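AxyAgu115A (Amphibacillus xylanus NBRC 15112, PDB 6NPS) is a glycoside hydrolase family 115 alpha-glucuronidase that probably removes glucuronic acid side groups from arabinoglucuronoxylan. Local coordinates at residues A[435-440]-A[833-838]; A[430-435]-A[477-482]; A[392-397]-A[403-408]. The protein carries 3 engineered substitutions. All coordinates share one frame; numbering follows the deposited sequence. Where two conformers were deposited one is given.

Contact 1: residues A[435-440]-A[833-838]; sequences MTMAYD and FPTDTH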
# COMPACT_ATOMS: atom_id res chain seq x y z
N MET A 435 13.74 13.33 35.31
CA MET A 435 14.56 13.04 36.49
C MET A 435 14.42 14.10 37.56
O MET A 435 14.50 13.76 38.75
CB MET A 435 16.04 12.86 36.11
CG MET A 435 16.35 11.54 35.34
SD MET A 435 15.58 10.04 35.98
CE MET A 435 16.42 9.87 37.61
N THR A 436 14.14 15.38 37.22
CA THR A 436 13.86 16.31 38.31
C THR A 436 12.52 16.02 38.96
O THR A 436 12.36 16.25 40.16
CB THR A 436 13.90 17.78 37.87
OG1 THR A 436 12.94 18.01 36.82
CG2 THR A 436 15.30 18.13 37.38
N MET A 437 11.54 15.55 38.19
CA MET A 437 10.28 15.17 38.81
C MET A 437 10.47 14.01 39.79
O MET A 437 9.86 13.98 40.87
CB MET A 437 9.28 14.78 37.74
CG MET A 437 7.90 14.62 38.28
SD MET A 437 6.76 14.35 36.93
CE MET A 437 5.21 14.25 37.79
N ALA A 438 11.31 13.03 39.44
CA ALA A 438 11.58 11.92 40.35
C ALA A 438 12.21 12.42 41.65
O ALA A 438 11.82 12.00 42.75
CB ALA A 438 12.49 10.91 39.67
N TYR A 439 13.15 13.37 41.54
CA TYR A 439 13.72 13.97 42.75
C TYR A 439 12.68 14.72 43.55
O TYR A 439 12.65 14.64 44.79
CB TYR A 439 14.87 14.90 42.35
CG TYR A 439 15.74 15.35 43.48
CD1 TYR A 439 15.36 16.42 44.28
CD2 TYR A 439 16.95 14.72 43.75
CE1 TYR A 439 16.18 16.86 45.34
CE2 TYR A 439 17.76 15.15 44.78
CZ TYR A 439 17.37 16.22 45.57
OH TYR A 439 18.18 16.64 46.59
N ASP A 440 11.83 15.50 42.87
CA ASP A 440 10.76 16.24 43.54
C ASP A 440 9.81 15.31 44.29
O ASP A 440 9.23 15.71 45.31
CB ASP A 440 9.97 17.05 42.51
CG ASP A 440 10.81 18.18 41.83
OD1 ASP A 440 11.89 18.58 42.36
OD2 ASP A 440 10.37 18.68 40.73
N PHE A 833 4.49 23.91 37.90
CA PHE A 833 5.48 23.73 38.97
C PHE A 833 4.95 24.38 40.24
O PHE A 833 4.39 25.48 40.18
CB PHE A 833 6.84 24.36 38.62
CG PHE A 833 7.59 23.63 37.56
CD1 PHE A 833 8.63 22.76 37.89
CD2 PHE A 833 7.26 23.79 36.22
CE1 PHE A 833 9.32 22.05 36.89
CE2 PHE A 833 7.93 23.11 35.23
CZ PHE A 833 8.96 22.24 35.56
N PRO A 834 5.18 23.77 41.42
CA PRO A 834 5.90 22.51 41.70
C PRO A 834 5.22 21.28 41.07
O PRO A 834 4.00 21.29 40.89
CB PRO A 834 5.87 22.41 43.25
CG PRO A 834 5.67 23.80 43.71
CD PRO A 834 4.79 24.47 42.67
N THR A 835 5.99 20.24 40.77
CA THR A 835 5.51 19.10 39.98
C THR A 835 4.82 18.01 40.79
O THR A 835 4.22 17.13 40.18
CB THR A 835 6.65 18.41 39.23
OG1 THR A 835 7.56 17.83 40.18
CG2 THR A 835 7.38 19.36 38.36
N ASP A 836 4.93 18.01 42.11
CA ASP A 836 4.44 16.91 42.93
C ASP A 836 3.11 17.20 43.60
O ASP A 836 2.59 16.33 44.32
CB ASP A 836 5.47 16.54 44.00
CG ASP A 836 5.87 17.72 44.89
OD1 ASP A 836 6.02 18.86 44.39
OD2 ASP A 836 6.06 17.50 46.11
N THR A 837 2.54 18.39 43.40
CA THR A 837 1.25 18.71 44.01
C THR A 837 0.12 18.19 43.14
O THR A 837 0.14 18.34 41.92
CB THR A 837 1.07 20.22 44.16
OG1 THR A 837 2.24 20.80 44.75
CG2 THR A 837 -0.19 20.53 44.98
N HIS A 838 -0.90 17.63 43.79
CA HIS A 838 -2.19 17.37 43.16
C HIS A 838 -3.05 18.62 43.39
O HIS A 838 -3.54 18.86 44.50
CB HIS A 838 -2.83 16.11 43.73
CG HIS A 838 -2.03 14.86 43.46
ND1 HIS A 838 -2.42 13.90 42.55
CD2 HIS A 838 -0.86 14.42 43.98
CE1 HIS A 838 -1.53 12.93 42.52
NE2 HIS A 838 -0.57 13.22 43.38
O HOH W 1 8.83 20.71 41.66
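The extended side chain of Met437 slants across Thr835, with Met437 CG 3.7 Å from Thr835 OG1. Farther along the same chain, Met437 CE comes within 3.9 Å of the Thr835 backbone O. Met437 CG sits anti to the backbone N (chi1 -169°), and the torsions beyond it stay extended. This carries the methyl end out past the helix to the loop. Val872 and Pro937 also touch this methionine.

One helical turn on, Asp440 supplies the polar half of the contact. Thr835 OG1 donates a hydrogen bond of 3.0 Å to Asp440 OD2. It meets the anti lone pair of that oxygen, on the side away from OD1. The other oxygen, OD1, is hydrogen-bonded to Thr476 OG1, so the carboxylate is held at both ends.

Residues 435-440 end a helix of the TIM barrel, and residues 833-838 run from the end of strand 828-833 of the C-terminal domain into the loop after it. The contact is therefore a junction between two domains. A water bridges it as well. Thr835 N gives it a hydrogen bond of 3.0 Å, and the water donates weakly to Asp440 OD2. Asp836 lies at the margin, its OD2 3.7 Å from the backbone O of Asp440. Asp836 OD2 has a long, weak ion pair with Arg399 instead.

Contact 2: residues A[430-435]-A[477-482]; sequences KIWEQM and NAINKT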
# COMPACT_ATOMS: atom_id res chain seq x y z
N LYS A 430 14.00 16.45 28.02
CA LYS A 430 13.15 15.38 28.51
C LYS A 430 13.78 14.71 29.73
O LYS A 430 13.09 14.43 30.73
CB LYS A 430 12.94 14.37 27.39
CG LYS A 430 12.26 13.06 27.81
CD LYS A 430 10.78 13.21 27.95
CE LYS A 430 10.10 11.84 28.20
NZ LYS A 430 9.71 11.11 26.95
N ILE A 431 15.07 14.41 29.66
CA ILE A 431 15.76 13.81 30.81
C ILE A 431 15.64 14.71 32.03
O ILE A 431 15.41 14.24 33.15
CB ILE A 431 17.24 13.52 30.49
CG1 ILE A 431 17.35 12.54 29.33
CG2 ILE A 431 17.96 12.90 31.70
CD1 ILE A 431 18.78 12.48 28.75
N TRP A 432 15.87 16.03 31.83
CA TRP A 432 15.77 16.96 32.95
C TRP A 432 14.36 16.93 33.54
O TRP A 432 14.19 16.85 34.76
CB TRP A 432 16.15 18.38 32.51
CG TRP A 432 15.99 19.40 33.59
CD1 TRP A 432 16.96 19.84 34.44
CD2 TRP A 432 14.79 20.10 33.96
NE1 TRP A 432 16.46 20.76 35.30
CE2 TRP A 432 15.13 20.95 35.02
CE3 TRP A 432 13.48 20.09 33.48
CZ2 TRP A 432 14.19 21.78 35.64
CZ3 TRP A 432 12.55 20.92 34.10
CH2 TRP A 432 12.91 21.76 35.15
N GLU A 433 13.34 16.97 32.68
CA GLU A 433 11.97 17.03 33.19
C GLU A 433 11.61 15.77 33.97
O GLU A 433 10.95 15.83 35.01
CB GLU A 433 10.99 17.24 32.02
CG GLU A 433 9.54 17.45 32.44
CD GLU A 433 8.70 16.18 32.25
OE1 GLU A 433 9.13 15.31 31.45
OE2 GLU A 433 7.63 16.07 32.88
N GLN A 434 11.96 14.61 33.44
CA GLN A 434 11.59 13.37 34.12
C GLN A 434 12.42 13.19 35.40
O GLN A 434 11.87 12.86 36.47
CB GLN A 434 11.79 12.19 33.17
CG GLN A 434 10.87 12.18 31.97
CD GLN A 434 9.43 11.96 32.37
OE1 GLN A 434 9.09 10.94 32.93
NE2 GLN A 434 8.58 12.94 32.10
N MET A 435 13.74 13.33 35.31
CA MET A 435 14.56 13.04 36.49
C MET A 435 14.42 14.10 37.56
O MET A 435 14.50 13.76 38.75
CB MET A 435 16.04 12.86 36.11
CG MET A 435 16.35 11.54 35.34
SD MET A 435 15.58 10.04 35.98
CE MET A 435 16.42 9.87 37.61
N ASN A 477 15.57 23.77 40.40
CA ASN A 477 15.71 25.23 40.48
C ASN A 477 16.40 25.82 39.25
O ASN A 477 16.45 27.04 39.12
CB ASN A 477 16.48 25.64 41.75
CG ASN A 477 16.28 27.13 42.13
OD1 ASN A 477 15.24 27.74 41.86
ND2 ASN A 477 17.30 27.70 42.77
N ALA A 478 16.91 24.98 38.35
CA ALA A 478 17.59 25.45 37.17
C ALA A 478 16.79 25.10 35.92
O ALA A 478 17.24 24.32 35.08
CB ALA A 478 18.99 24.83 37.09
N ILE A 479 15.58 25.63 35.81
CA ILE A 479 14.76 25.35 34.63
C ILE A 479 15.41 25.97 33.38
O ILE A 479 16.06 27.02 33.43
CB ILE A 479 13.34 25.89 34.86
CG1 ILE A 479 12.41 25.43 33.72
CG2 ILE A 479 13.36 27.39 34.96
CD1 ILE A 479 10.96 25.41 34.14
N ASN A 480 15.23 25.31 32.24
CA ASN A 480 15.74 25.80 30.96
C ASN A 480 17.25 26.06 31.00
O ASN A 480 17.75 27.05 30.45
CB ASN A 480 14.96 27.04 30.52
CG ASN A 480 13.49 26.71 30.21
OD1 ASN A 480 13.20 25.68 29.59
ND2 ASN A 480 12.57 27.54 30.70
N LYS A 481 18.01 25.16 31.63
CA LYS A 481 19.47 25.30 31.62
C LYS A 481 20.17 24.14 30.91
O LYS A 481 21.41 24.06 30.97
CB LYS A 481 20.00 25.45 33.05
CG LYS A 481 19.54 26.76 33.71
CD LYS A 481 20.71 27.73 33.91
CE LYS A 481 20.23 29.19 34.08
NZ LYS A 481 20.31 30.06 32.86
N THR A 482 19.44 23.24 30.23
CA THR A 482 20.13 22.14 29.55
C THR A 482 20.87 22.65 28.31
O THR A 482 21.87 22.05 27.91
CB THR A 482 19.16 20.98 29.19
OG1 THR A 482 18.12 21.44 28.34
CG2 THR A 482 18.51 20.37 30.47
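Trp432 points its indole from helix 428-440 at the loop 477-482, which wraps past the ring obliquely. The helix belongs to the TIM barrel of the family. It connects strand 405-410 to the parallel neighbouring strand 446-450. The loop joins helix 471-474 to helix 482-494, so the contact ties an outer helix of the barrel to the chain that comes after its last strand.

Trp432 CG is anti to the backbone N (chi1 177°), and the ring stands roughly perpendicular to the CA-CB-CG plane (chi2 94°). The six-membered ring thereby reaches the turn. Its CZ2 lies 3.8 Å from Ile479 CA. Its far corner, Trp432 CH2, packs at 4.0 Å on Ile479 CG1, and the two side chains cross obliquely. Ile479 is the second residue of a type II beta turn running from Ala478 to Lys481. The ring meets both its backbone and its side chain.

Thr482 begins the next helix, with Lys481 as N-cap. The Thr482 side chain crosses that of Trp432 at about a right angle, and the methyl Thr482 CG2 rests 3.7 Å from Trp432 CB. Phe463 of helix 458-469 and Leu820 of the C-terminal domain also touch the tryptophan. An alanine in place of Trp432 would probably leave Ile479 CA and CG1 without the ring they pack on and open a gap beside the turn, while the Thr482 methyl would keep its contact with CB.

The indole nitrogen is only lightly engaged. Trp432 NE1 makes a weak hydrogen bond to Trp474 O. Ala478 O, 3.7 Å from Trp432 NE1, is a neighbour without being hydrogen-bonded to it.

Contact 3: residues A[392-397]-A[403-408]; sequences TLPTED and GGYGMY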
# COMPACT_ATOMS: atom_id res chain seq x y z
N THR A 392 4.91 5.11 38.38
CA THR A 392 4.45 5.68 39.64
C THR A 392 5.63 6.14 40.48
O THR A 392 6.78 5.73 40.27
CB THR A 392 3.61 4.71 40.44
OG1 THR A 392 4.44 3.63 40.86
CG2 THR A 392 2.45 4.21 39.60
N LEU A 393 5.34 7.02 41.43
CA LEU A 393 6.34 7.71 42.22
C LEU A 393 5.83 7.74 43.66
O LEU A 393 4.63 7.55 43.90
CB LEU A 393 6.54 9.13 41.67
CG LEU A 393 7.18 9.25 40.26
CD1 LEU A 393 7.17 10.72 39.81
CD2 LEU A 393 8.63 8.65 40.19
N PRO A 394 6.70 8.00 44.63
CA PRO A 394 6.26 7.95 46.03
C PRO A 394 5.18 8.99 46.35
O PRO A 394 5.29 10.17 45.99
CB PRO A 394 7.55 8.23 46.81
CG PRO A 394 8.66 7.83 45.87
CD PRO A 394 8.15 8.24 44.52
N THR A 395 4.11 8.53 47.00
CA THR A 395 3.18 9.42 47.67
C THR A 395 3.87 10.01 48.91
O THR A 395 4.92 9.54 49.36
CB THR A 395 1.93 8.68 48.12
OG1 THR A 395 2.29 7.70 49.11
CG2 THR A 395 1.28 7.96 46.97
N GLU A 396 3.20 10.99 49.52
CA GLU A 396 3.74 11.66 50.69
C GLU A 396 3.94 10.66 51.82
O GLU A 396 4.95 10.71 52.53
CB GLU A 396 2.81 12.79 51.14
CG GLU A 396 3.01 14.09 50.38
CD GLU A 396 1.93 15.11 50.68
OE1 GLU A 396 0.78 14.69 50.97
OE2 GLU A 396 2.21 16.32 50.62
N ASP A 397 2.98 9.76 52.00
CA ASP A 397 3.11 8.73 53.03
C ASP A 397 4.29 7.80 52.74
O ASP A 397 5.07 7.49 53.63
CB ASP A 397 1.82 7.94 53.18
CG ASP A 397 1.89 6.92 54.30
OD1 ASP A 397 2.50 7.21 55.35
OD2 ASP A 397 1.35 5.80 54.12
N GLY A 403 15.18 3.95 54.12
CA GLY A 403 15.75 3.21 53.03
C GLY A 403 15.66 3.97 51.73
O GLY A 403 16.49 3.77 50.84
N GLY A 404 14.68 4.86 51.61
CA GLY A 404 14.59 5.69 50.42
C GLY A 404 14.23 4.93 49.15
O GLY A 404 13.87 3.74 49.16
N TYR A 405 14.36 5.64 48.03
CA TYR A 405 13.88 5.18 46.74
C TYR A 405 14.96 5.33 45.69
O TYR A 405 15.85 6.20 45.77
CB TYR A 405 12.62 5.96 46.30
CG TYR A 405 11.45 5.64 47.19
CD1 TYR A 405 10.61 4.56 46.90
CD2 TYR A 405 11.21 6.38 48.35
CE1 TYR A 405 9.55 4.26 47.72
CE2 TYR A 405 10.15 6.09 49.18
CZ TYR A 405 9.32 5.02 48.86
OH TYR A 405 8.27 4.67 49.70
N GLY A 406 14.85 4.48 44.68
CA GLY A 406 15.74 4.52 43.54
C GLY A 406 14.99 4.75 42.24
O GLY A 406 13.78 4.55 42.17
N MET A 407 15.70 5.15 41.19
CA MET A 407 15.09 5.24 39.86
C MET A 407 16.02 4.58 38.86
O MET A 407 17.23 4.86 38.82
CB MET A 407 14.82 6.69 39.45
CG MET A 407 14.20 6.83 37.98
SD MET A 407 12.62 5.90 37.82
CE MET A 407 11.65 6.66 39.12
N TYR A 408 15.45 3.68 38.07
CA TYR A 408 16.13 3.01 36.97
C TYR A 408 15.56 3.56 35.67
O TYR A 408 14.37 3.39 35.39
CB TYR A 408 15.93 1.50 37.10
CG TYR A 408 16.48 0.70 35.95
CD1 TYR A 408 17.61 1.10 35.27
CD2 TYR A 408 15.84 -0.48 35.55
CE1 TYR A 408 18.11 0.36 34.18
CE2 TYR A 408 16.33 -1.25 34.50
CZ TYR A 408 17.45 -0.81 33.81
OH TYR A 408 17.91 -1.55 32.74
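Pro394 sets its CG over one face of the Tyr405 ring, with the proline ring tilted up from it. This is a CH-pi contact. Pro394 CG stands 3.7 Å from the centroid of the Tyr405 ring and only 9° off the ring normal. The carbon is almost equally far from all six ring atoms, as expected for a group above the centre. Pro394 CB reaches the outer part of the ring, 4.1 Å from Tyr405 CE2. The two side chains run past each other in opposite directions. The phenol is anchored at its far end, where Tyr405 OH is hydrogen-bonded to Met398 O in the chain between the segments. Leu382 and Val443 also touch the proline.

A second apolar pair lies beside the first. Leu393 CD2 meets Met407 CE at 3.8 Å, and the side chains cross at about a right angle. Met407 is bent at chi2 and chi3 (both 58°), which curls its methyl back towards the leucine. Phe441 packs on Leu393, and Leu382 on Met407. All four touching residues are buried.

The other end is looser. Past Pro394 the loop turns away, and Glu396 and Asp397 are exposed. Glu396 is also poorly ordered. Gly403 and Gly404, both with positive phi, lead into the strand without approaching residues 392-397.

Strand 405-410 belongs to the parallel barrel sheet, with backbone hydrogen bonds from Tyr405 to Asp445 and from Gly406 to Leu380 and Leu382. The Tyr408 ring meets those of Trp214 and His410 at oblique angles. The contact is thus a loop from the preceding strand folded back over the outer side of a strand in a TIM barrel.

Contact 3 comes first along the chain, on strand 405-410 of the TIM barrel. Helix 428-440 follows it and serves both other contacts, contact 2 with residues 430-435 and contact 1 with residues 435-440. The centres of contacts 1 and 2 are about 11 Å apart, those of 1 and 3 about 12 Å, and those of 2 and 3 about 19 Å. Met435, shared by contacts 1 and 2, packs on Met407 of contact 3. Phe833 of contact 1 touches Trp432 and Ile479 of contact 2. Contacts 2 and 3 stay inside the barrel domain, while contact 1 joins it to the C-terminal domain. One barrel helix thus meets strand 405-410, the later loop at 477-482 and the C-terminal domain.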